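Local coordinates for protein chorismate mutase (PDB 5TS9) that probably catalyses the rearrangement of chorismate to prephenate, as an all-helical chorismate mutase, at residues A[19-24]-A[122-127]; A[36-41]-A[101-106]; A[74-79]-A[166-171]. All blocks are in the same frame, centred on the assembly; numbering follows the deposited sequence. Where two conformers were deposited one is given.

Contact 1. Residues A[19-24]-A[122-127]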
loop_
_atom_site.group_PDB
_atom_site.type_symbol
_atom_site.label_atom_id
_atom_site.label_comp_id
_atom_site.label_asym_id
_atom_site.label_seq_id
_atom_site.Cartn_x
_atom_site.Cartn_y
_atom_site.Cartn_z
ATOM N N VAL A 19 8.345 11.352 -11.065
ATOM C CA VAL A 19 7.066 11.144 -10.377
ATOM C C VAL A 19 5.942 11.009 -11.390
ATOM O O VAL A 19 4.994 10.246 -11.191
ATOM C CB VAL A 19 6.817 12.298 -9.379
ATOM C CG1 VAL A 19 5.398 12.253 -8.787
ATOM C CG2 VAL A 19 7.841 12.239 -8.259
ATOM N N ARG A 20 6.042 11.732 -12.505
ATOM C CA ARG A 20 5.058 11.594 -13.571
ATOM C C ARG A 20 5.057 10.173 -14.139
ATOM O O ARG A 20 3.995 9.589 -14.356
ATOM C CB ARG A 20 5.363 12.631 -14.655
ATOM C CG ARG A 20 4.247 12.900 -15.625
ATOM C CD ARG A 20 4.680 14.034 -16.557
ATOM N NE ARG A 20 4.575 15.366 -15.951
ATOM C CZ ARG A 20 5.437 16.357 -16.171
ATOM N NH1 ARG A 20 6.493 16.165 -16.953
ATOM N NH2 ARG A 20 5.252 17.541 -15.605
ATOM N N SER A 21 6.240 9.588 -14.366
ATOM C CA SER A 21 6.287 8.240 -14.919
ATOM C C SER A 21 5.684 7.228 -13.947
ATOM O O SER A 21 4.937 6.329 -14.358
ATOM C CB SER A 21 7.727 7.870 -15.283
ATOM O OG SER A 21 8.600 8.006 -14.174
ATOM N N MET A 22 5.973 7.368 -12.650
ATOM C CA MET A 22 5.346 6.492 -11.660
ATOM C C MET A 22 3.841 6.703 -11.624
ATOM O O MET A 22 3.080 5.736 -11.481
ATOM C CB MET A 22 5.947 6.739 -10.274
ATOM C CG MET A 22 7.412 6.337 -10.156
ATOM S SD MET A 22 8.030 6.605 -8.455
ATOM C CE MET A 22 9.701 5.929 -8.609
ATOM N N ALA A 23 3.387 7.963 -11.774
ATOM C CA ALA A 23 1.949 8.214 -11.832
ATOM C C ALA A 23 1.306 7.551 -13.048
ATOM O O ALA A 23 0.202 7.007 -12.943
ATOM C CB ALA A 23 1.660 9.715 -11.815
ATOM N N ASP A 24 1.971 7.594 -14.217
ATOM C CA ASP A 24 1.446 6.891 -15.389
ATOM C C ASP A 24 1.376 5.385 -15.137
ATOM O O ASP A 24 0.414 4.718 -15.546
ATOM C CB ASP A 24 2.313 7.182 -16.617
ATOM C CG ASP A 24 2.293 8.648 -17.020
ATOM O OD1 ASP A 24 1.309 9.360 -16.721
ATOM O OD2 ASP A 24 3.271 9.082 -17.653
ATOM N N MET A 122 13.294 3.991 -14.966
ATOM C CA MET A 122 14.731 3.831 -14.762
ATOM C C MET A 122 15.517 4.957 -15.419
ATOM O O MET A 122 16.498 5.444 -14.846
ATOM C CB MET A 122 15.188 2.466 -15.272
ATOM C CG MET A 122 14.698 1.314 -14.364
ATOM S SD MET A 122 15.405 -0.257 -14.852
ATOM C CE MET A 122 14.591 -1.371 -13.730
ATOM N N GLN A 123 15.106 5.399 -16.609
ATOM C CA GLN A 123 15.826 6.505 -17.236
ATOM C C GLN A 123 15.712 7.769 -16.395
ATOM O O GLN A 123 16.688 8.511 -16.231
ATOM C CB GLN A 123 15.301 6.752 -18.652
ATOM C CG GLN A 123 15.967 7.947 -19.348
ATOM C CD GLN A 123 17.483 7.789 -19.470
ATOM O OE1 GLN A 123 18.249 8.529 -18.840
ATOM N NE2 GLN A 123 17.921 6.824 -20.279
ATOM N N ASN A 124 14.522 8.016 -15.839
ATOM C CA ASN A 124 14.306 9.176 -14.979
ATOM C C ASN A 124 15.055 9.048 -13.654
ATOM O O ASN A 124 15.575 10.043 -13.138
ATOM C CB ASN A 124 12.807 9.346 -14.733
ATOM C CG ASN A 124 12.073 9.824 -15.974
ATOM O OD1 ASN A 124 12.672 10.445 -16.848
ATOM N ND2 ASN A 124 10.781 9.540 -16.058
ATOM N N LEU A 125 15.088 7.847 -13.069
ATOM C CA LEU A 125 15.872 7.641 -11.848
ATOM C C LEU A 125 17.329 8.000 -12.066
ATOM O O LEU A 125 17.955 8.690 -11.244
ATOM C CB LEU A 125 15.771 6.188 -11.410
ATOM C CG LEU A 125 14.640 5.807 -10.486
ATOM C CD1 LEU A 125 14.442 4.304 -10.571
ATOM C CD2 LEU A 125 14.976 6.248 -9.083
ATOM N N GLN A 126 17.899 7.493 -13.157
ATOM C CA GLN A 126 19.267 7.830 -13.519
ATOM C C GLN A 126 19.439 9.337 -13.680
ATOM O O GLN A 126 20.393 9.923 -13.156
ATOM C CB GLN A 126 19.646 7.094 -14.801
ATOM C CG GLN A 126 21.035 7.418 -15.298
ATOM C CD GLN A 126 21.373 6.652 -16.554
ATOM O OE1 GLN A 126 20.515 6.426 -17.406
ATOM N NE2 GLN A 126 22.623 6.228 -16.666
ATOM N N SER A 127 18.515 9.984 -14.389
ATOM C CA SER A 127 18.630 11.423 -14.611
ATOM C C SER A 127 18.644 12.213 -13.308
ATOM O O SER A 127 19.298 13.253 -13.230
ATOM C CB SER A 127 17.489 11.917 -15.498
ATOM O OG SER A 127 17.574 11.355 -16.787
#
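The polar link between these two helical turns is one bond: the amide nitrogen ND2 of N124 donates to OG of S21 at 3.3 Å, a weak hydrogen bond although its N-H...O angle of 158° is fairly straight. ND2 does all the touching from the N124 side, since it also lies 3.6 Å from S21 CB. Both side chains set out toward the opposite segment, and the backbones stay 8.1 Å apart at their nearest CA atoms, S21 and N124. The S21 hydroxyl sits between its own backbone N and carbonyl carbon (chi1 56°), a rotation that lets OG bond back to the carbonyl O of L18 one turn earlier, its stronger partner. The asparagine thus meets an oxygen already tied to its own helix. The link is tentative, because S21 was modelled in two conformers.

S21 and N124 are the one touching pair across the segments. The ends of M22 and L125 lie on one side of this polar pair, toward helix 67-95, and come near the opposite segment without touching it. On the serine side, S21 also lies against S120 and I121, one turn back along the helix that carries N124.

In the all-helical chorismate mutase fold, this contact joins the first turns of helix 16-39 to the last turns of helix 106-128. Helix 67-95 packs beside both, receiving M22 on Q77, L125 on I73 and M122 on A70 and F74, while helix 137-151 takes V19 and A23 along A144, V145 and V148.

Contact 2. Residues A[36-41]-A[101-106]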
loop_
_atom_site.group_PDB
_atom_site.type_symbol
_atom_site.label_atom_id
_atom_site.label_comp_id
_atom_site.label_asym_id
_atom_site.label_seq_id
_atom_site.Cartn_x
_atom_site.Cartn_y
_atom_site.Cartn_z
ATOM N N LYS A 36 -9.923 -7.536 -13.523
ATOM C CA LYS A 36 -10.088 -8.495 -12.440
ATOM C C LYS A 36 -11.518 -8.492 -11.911
ATOM O O LYS A 36 -12.002 -9.526 -11.449
ATOM C CB LYS A 36 -9.079 -8.204 -11.332
ATOM C CG LYS A 36 -7.662 -8.600 -11.760
ATOM C CD LYS A 36 -6.634 -8.319 -10.693
ATOM C CE LYS A 36 -5.230 -8.747 -11.165
ATOM N NZ LYS A 36 -4.176 -8.000 -10.362
ATOM N N TRP A 37 -12.212 -7.357 -12.000
ATOM C CA TRP A 37 -13.637 -7.322 -11.699
ATOM C C TRP A 37 -14.428 -8.191 -12.680
ATOM O O TRP A 37 -15.334 -8.929 -12.274
ATOM C CB TRP A 37 -14.136 -5.866 -11.726
ATOM C CG TRP A 37 -15.660 -5.705 -11.630
ATOM C CD1 TRP A 37 -16.566 -5.705 -12.664
ATOM C CD2 TRP A 37 -16.422 -5.510 -10.433
ATOM N NE1 TRP A 37 -17.845 -5.531 -12.172
ATOM C CE2 TRP A 37 -17.780 -5.413 -10.807
ATOM C CE3 TRP A 37 -16.083 -5.417 -9.074
ATOM C CZ2 TRP A 37 -18.801 -5.212 -9.872
ATOM C CZ3 TRP A 37 -17.097 -5.213 -8.151
ATOM C CH2 TRP A 37 -18.442 -5.122 -8.554
ATOM N N ASP A 38 -14.083 -8.134 -13.969
ATOM C CA ASP A 38 -14.769 -8.948 -14.973
ATOM C C ASP A 38 -14.481 -10.436 -14.779
ATOM O O ASP A 38 -15.393 -11.266 -14.844
ATOM C CB ASP A 38 -14.354 -8.508 -16.380
ATOM C CG ASP A 38 -14.803 -7.086 -16.721
ATOM O OD1 ASP A 38 -15.618 -6.513 -15.962
ATOM O OD2 ASP A 38 -14.327 -6.532 -17.742
ATOM N N THR A 39 -13.215 -10.802 -14.542
ATOM C CA THR A 39 -12.818 -12.209 -14.572
ATOM C C THR A 39 -12.837 -12.870 -13.204
ATOM O O THR A 39 -12.852 -14.103 -13.131
ATOM C CB THR A 39 -11.404 -12.365 -15.149
ATOM O OG1 THR A 39 -10.468 -11.748 -14.259
ATOM C CG2 THR A 39 -11.286 -11.721 -16.506
ATOM N N GLY A 40 -12.824 -12.089 -12.128
ATOM C CA GLY A 40 -12.725 -12.650 -10.803
ATOM C C GLY A 40 -11.330 -13.053 -10.387
ATOM O O GLY A 40 -11.169 -13.649 -9.319
ATOM N N GLN A 41 -10.316 -12.745 -11.188
ATOM C CA GLN A 41 -8.951 -13.072 -10.810
ATOM C C GLN A 41 -8.525 -12.249 -9.588
ATOM O O GLN A 41 -8.959 -11.105 -9.409
ATOM C CB GLN A 41 -8.002 -12.821 -11.983
ATOM C CG GLN A 41 -8.213 -13.789 -13.140
ATOM C CD GLN A 41 -8.280 -15.230 -12.667
ATOM O OE1 GLN A 41 -9.285 -15.920 -12.865
ATOM N NE2 GLN A 41 -7.210 -15.691 -12.029
ATOM N N THR A 101 -16.289 1.935 -18.194
ATOM C CA THR A 101 -15.136 2.261 -19.018
ATOM C C THR A 101 -14.791 1.089 -19.940
ATOM O O THR A 101 -14.788 -0.071 -19.496
ATOM C CB THR A 101 -13.940 2.585 -18.123
ATOM O OG1 THR A 101 -14.356 3.464 -17.075
ATOM C CG2 THR A 101 -12.828 3.235 -18.928
ATOM N N PRO A 102 -14.513 1.343 -21.223
ATOM C CA PRO A 102 -14.046 0.257 -22.098
ATOM C C PRO A 102 -12.755 -0.369 -21.579
ATOM O O PRO A 102 -11.851 0.313 -21.088
ATOM C CB PRO A 102 -13.848 0.949 -23.458
ATOM C CG PRO A 102 -13.994 2.447 -23.192
ATOM C CD PRO A 102 -14.858 2.556 -21.986
ATOM N N ARG A 103 -12.700 -1.693 -21.653
ATOM C CA ARG A 103 -11.551 -2.432 -21.148
ATOM C C ARG A 103 -10.445 -2.459 -22.196
ATOM O O ARG A 103 -10.701 -2.651 -23.387
ATOM C CB ARG A 103 -11.949 -3.859 -20.786
ATOM C CG ARG A 103 -12.439 -4.037 -19.358
ATOM C CD ARG A 103 -13.648 -3.146 -19.046
ATOM N NE ARG A 103 -14.461 -3.732 -17.985
ATOM C CZ ARG A 103 -15.430 -3.090 -17.345
ATOM N NH1 ARG A 103 -15.717 -1.832 -17.642
ATOM N NH2 ARG A 103 -16.108 -3.709 -16.398
ATOM N N GLN A 104 -9.214 -2.265 -21.745
ATOM C CA GLN A 104 -8.037 -2.349 -22.602
ATOM C C GLN A 104 -7.368 -3.704 -22.387
ATOM O O GLN A 104 -7.201 -4.131 -21.240
ATOM C CB GLN A 104 -7.070 -1.207 -22.276
ATOM C CG GLN A 104 -7.644 0.196 -22.560
ATOM C CD GLN A 104 -6.854 1.306 -21.870
ATOM O OE1 GLN A 104 -5.703 1.110 -21.490
ATOM N NE2 GLN A 104 -7.482 2.467 -21.686
ATOM N N SER A 105 -6.986 -4.373 -23.477
ATOM C CA SER A 105 -6.384 -5.700 -23.362
ATOM C C SER A 105 -5.180 -5.679 -22.419
ATOM O O SER A 105 -4.274 -4.858 -22.579
ATOM C CB SER A 105 -5.951 -6.189 -24.734
ATOM O OG SER A 105 -5.063 -7.282 -24.601
ATOM N N LEU A 106 -5.164 -6.590 -21.440
ATOM C CA LEU A 106 -4.038 -6.631 -20.509
ATOM C C LEU A 106 -2.738 -6.976 -21.229
ATOM O O LEU A 106 -1.710 -6.333 -21.012
ATOM C CB LEU A 106 -4.286 -7.631 -19.383
ATOM C CG LEU A 106 -5.389 -7.360 -18.369
ATOM C CD1 LEU A 106 -5.189 -8.244 -17.133
ATOM C CD2 LEU A 106 -5.454 -5.881 -17.996
#
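W37 and D38 meet R103 of the extended linker before helix 106-128, and D38 carries the contact; K36 to T39 make the last turn of helix 16-39. K36 turns away from that linker; its NZ bonds to OE1 of Q85 and to the carbonyl O of V43. W37 adds a marginal touch, its CD1 lying 4.3 Å from NH2 of R103 in an oblique approach, while the indole packs on L89 and R93 of helix 67-95.

D38 points toward the linker and is gripped side-on. NE of R103 donates to OD2 of D38 at 2.8 Å, and NH2 of R103 donates to OD1 of D38 at 2.9 Å with an N-H...O angle of 172°. Carboxylate and guanidinium are nearly coplanar, 10° apart; OD1 offers its syn lone pair, and OD2 is met on its syn side, somewhat out of the carboxylate plane. The arginine chain bends about CB-CG (chi2 58°), which turns CD and the guanidinium to the carboxylate. CG of R103 also lies 3.5 Å from D38 OD2.

At T39 the helix ends: its OG1 accepts from the backbone N of Q41 at 3.2 Å, an ST turn. G40 leaves the helix with positive phi, its N still bonded to the carbonyl O of K36.

The third guanidinium nitrogen faces its own linker, NH1 of R103 donating to the carbonyl O of T101 at 2.7 Å and also to that of P99. With all three nitrogens engaged, the guanidinium is fixed in rotation and ties the linker to the helix end at the surface. The paired charges probably favour an ionised D38, though solvent nearby should temper the strength of the bridge.

Contact 3. Residues A[74-79]-A[166-171]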
loop_
_atom_site.group_PDB
_atom_site.type_symbol
_atom_site.label_atom_id
_atom_site.label_comp_id
_atom_site.label_asym_id
_atom_site.label_seq_id
_atom_site.Cartn_x
_atom_site.Cartn_y
_atom_site.Cartn_z
ATOM N N PHE A 74 10.751 -1.026 -7.731
ATOM C CA PHE A 74 9.641 -1.681 -8.403
ATOM C C PHE A 74 8.787 -2.500 -7.446
ATOM O O PHE A 74 7.589 -2.652 -7.703
ATOM C CB PHE A 74 10.158 -2.486 -9.592
ATOM C CG PHE A 74 10.427 -1.614 -10.792
ATOM C CD1 PHE A 74 11.619 -0.902 -10.890
ATOM C CD2 PHE A 74 9.460 -1.438 -11.773
ATOM C CE1 PHE A 74 11.864 -0.059 -11.971
ATOM C CE2 PHE A 74 9.683 -0.605 -12.853
ATOM C CZ PHE A 74 10.894 0.097 -12.954
ATOM N N SER A 75 9.346 -3.003 -6.338
ATOM C CA SER A 75 8.468 -3.506 -5.275
ATOM C C SER A 75 7.526 -2.410 -4.815
ATOM O O SER A 75 6.325 -2.640 -4.653
ATOM C CB SER A 75 9.267 -4.025 -4.076
ATOM O OG SER A 75 10.279 -4.942 -4.469
ATOM N N ASP A 76 8.048 -1.195 -4.647
ATOM C CA ASP A 76 7.187 -0.068 -4.294
ATOM C C ASP A 76 6.130 0.187 -5.362
ATOM O O ASP A 76 4.982 0.487 -5.031
ATOM C CB ASP A 76 8.033 1.188 -4.056
ATOM C CG ASP A 76 8.835 1.111 -2.751
ATOM O OD1 ASP A 76 8.437 0.318 -1.842
ATOM O OD2 ASP A 76 9.841 1.849 -2.628
ATOM N N GLN A 77 6.500 0.078 -6.643
ATOM C CA GLN A 77 5.534 0.291 -7.720
ATOM C C GLN A 77 4.425 -0.743 -7.692
ATOM O O GLN A 77 3.256 -0.409 -7.940
ATOM C CB GLN A 77 6.209 0.238 -9.098
ATOM C CG GLN A 77 7.312 1.246 -9.349
ATOM C CD GLN A 77 6.993 2.630 -8.828
ATOM O OE1 GLN A 77 6.171 3.350 -9.397
ATOM N NE2 GLN A 77 7.675 3.032 -7.761
ATOM N N VAL A 78 4.767 -2.015 -7.452
ATOM C CA VAL A 78 3.707 -3.016 -7.506
ATOM C C VAL A 78 2.809 -2.917 -6.275
ATOM O O VAL A 78 1.599 -3.106 -6.384
ATOM C CB VAL A 78 4.283 -4.430 -7.697
ATOM C CG1 VAL A 78 5.055 -4.506 -8.995
ATOM C CG2 VAL A 78 5.168 -4.805 -6.546
ATOM N N GLU A 79 3.350 -2.545 -5.114
ATOM C CA GLU A 79 2.502 -2.367 -3.931
ATOM C C GLU A 79 1.574 -1.168 -4.083
ATOM O O GLU A 79 0.425 -1.208 -3.642
ATOM C CB GLU A 79 3.358 -2.203 -2.669
ATOM C CG GLU A 79 4.157 -3.433 -2.294
ATOM C CD GLU A 79 3.277 -4.615 -1.962
ATOM O OE1 GLU A 79 2.201 -4.410 -1.361
ATOM O OE2 GLU A 79 3.652 -5.749 -2.301
ATOM N N VAL A 166 6.553 6.516 -4.542
ATOM C CA VAL A 166 7.786 7.308 -4.514
ATOM C C VAL A 166 8.604 7.051 -3.250
ATOM O O VAL A 166 9.611 7.729 -2.998
ATOM C CB VAL A 166 7.466 8.811 -4.625
ATOM C CG1 VAL A 166 6.719 9.100 -5.920
ATOM C CG2 VAL A 166 6.675 9.280 -3.393
ATOM N N ALA A 167 8.168 6.068 -2.456
ATOM C CA ALA A 167 8.691 5.832 -1.107
ATOM C C ALA A 167 10.216 5.833 -1.022
ATOM O O ALA A 167 10.791 6.343 -0.048
ATOM C CB ALA A 167 8.143 4.500 -0.589
ATOM N N ARG A 168 10.898 5.221 -1.979
ATOM C CA ARG A 168 12.347 5.078 -1.844
ATOM C C ARG A 168 13.111 5.702 -3.015
ATOM O O ARG A 168 14.199 5.248 -3.381
ATOM C CB ARG A 168 12.711 3.610 -1.646
ATOM C CG ARG A 168 11.993 3.042 -0.424
ATOM C CD ARG A 168 12.441 1.653 -0.054
ATOM N NE ARG A 168 11.664 0.668 -0.780
ATOM C CZ ARG A 168 11.720 -0.643 -0.560
ATOM N NH1 ARG A 168 12.530 -1.139 0.376
ATOM N NH2 ARG A 168 10.954 -1.453 -1.274
ATOM N N ILE A 169 12.551 6.750 -3.615
ATOM C CA ILE A 169 13.367 7.620 -4.460
ATOM C C ILE A 169 14.512 8.211 -3.643
ATOM O O ILE A 169 15.689 8.134 -4.019
ATOM C CB ILE A 169 12.499 8.726 -5.079
ATOM C CG1 ILE A 169 11.499 8.133 -6.075
ATOM C CG2 ILE A 169 13.369 9.790 -5.728
ATOM C CD1 ILE A 169 10.538 9.182 -6.622
ATOM N N CYS A 170 14.177 8.814 -2.515
ATOM C CA CYS A 170 15.184 9.374 -1.622
ATOM C C CYS A 170 15.940 8.257 -0.933
ATOM O O CYS A 170 15.328 7.316 -0.423
ATOM C CB CYS A 170 14.519 10.255 -0.570
ATOM S SG CYS A 170 13.681 11.658 -1.274
ATOM N N VAL A 171 17.262 8.365 -0.896
ATOM C CA VAL A 171 18.105 7.395 -0.205
ATOM C C VAL A 171 19.110 8.157 0.645
ATOM O O VAL A 171 19.663 9.169 0.207
ATOM C CB VAL A 171 18.814 6.441 -1.191
ATOM C CG1 VAL A 171 17.796 5.507 -1.832
ATOM C CG2 VAL A 171 19.523 7.230 -2.257
HETATM O O HOH W 1 10.078 3.900 -4.381
#
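OD2 of D76 is gripped from two directions: NE of R168 donates to it at 2.9 Å, nearly straight at 170°, and a water donates to it at 2.7 Å. D76 and R168 form a salt bridge between helix 67-95 of the all-helical chorismate mutase fold and the C-terminal tail that follows helix 156-165.

NH2 of R168 reaches OD1 of D76 in a weak bond of 3.1 Å, consistent with the 42° between the carboxylate and guanidinium planes. D76 OD2 lies in the guanidinium plane, yet NE meets it out of the carboxylate plane on the syn side. The arginine bends about CG-CD (chi3 -88°), which swings NE and the guanidinium to the carboxylate. CG of R168 lies 3.3 Å from D76 OD2, and the methyl of A167 adds an apolar neighbour to the same oxygen.

D76 is buried, and its charge has a second partner, R164, bridged to OD1; two arginines would be expected to keep it ionised. Around the site, R132 binds the carbonyl oxygens of R168 and I169, and the disulfide of C170 with C137 fastens the tail to helix 137-151. Y86 and Y44 of the second subunit pack on A167 and R168.

The water completes the join: besides donating to D76 OD2, it accepts from the backbone N of R168 at 2.9 Å.

How the contacts relate
Contacts 1 and 3 are neighbours, with centres 11 Å apart, and touch through M22 against Q77, V166 and I169 and through M122 against F74. Contact 2 lies on the opposite side of the chain's centre, about 26 Å from the centre of either. Helix 16-39 spans the distance, supplying 19-24 near its start and 36-41 at its end. Along the chain, contact 2 is nested within the loop closed by contact 1, whereas contact 3 alternates with both. Helix 16-39 is therefore held to helix 106-128 in contact 1 and to the linker before it in contact 2, while contact 3 ties helix 67-95 to the C-terminal tail.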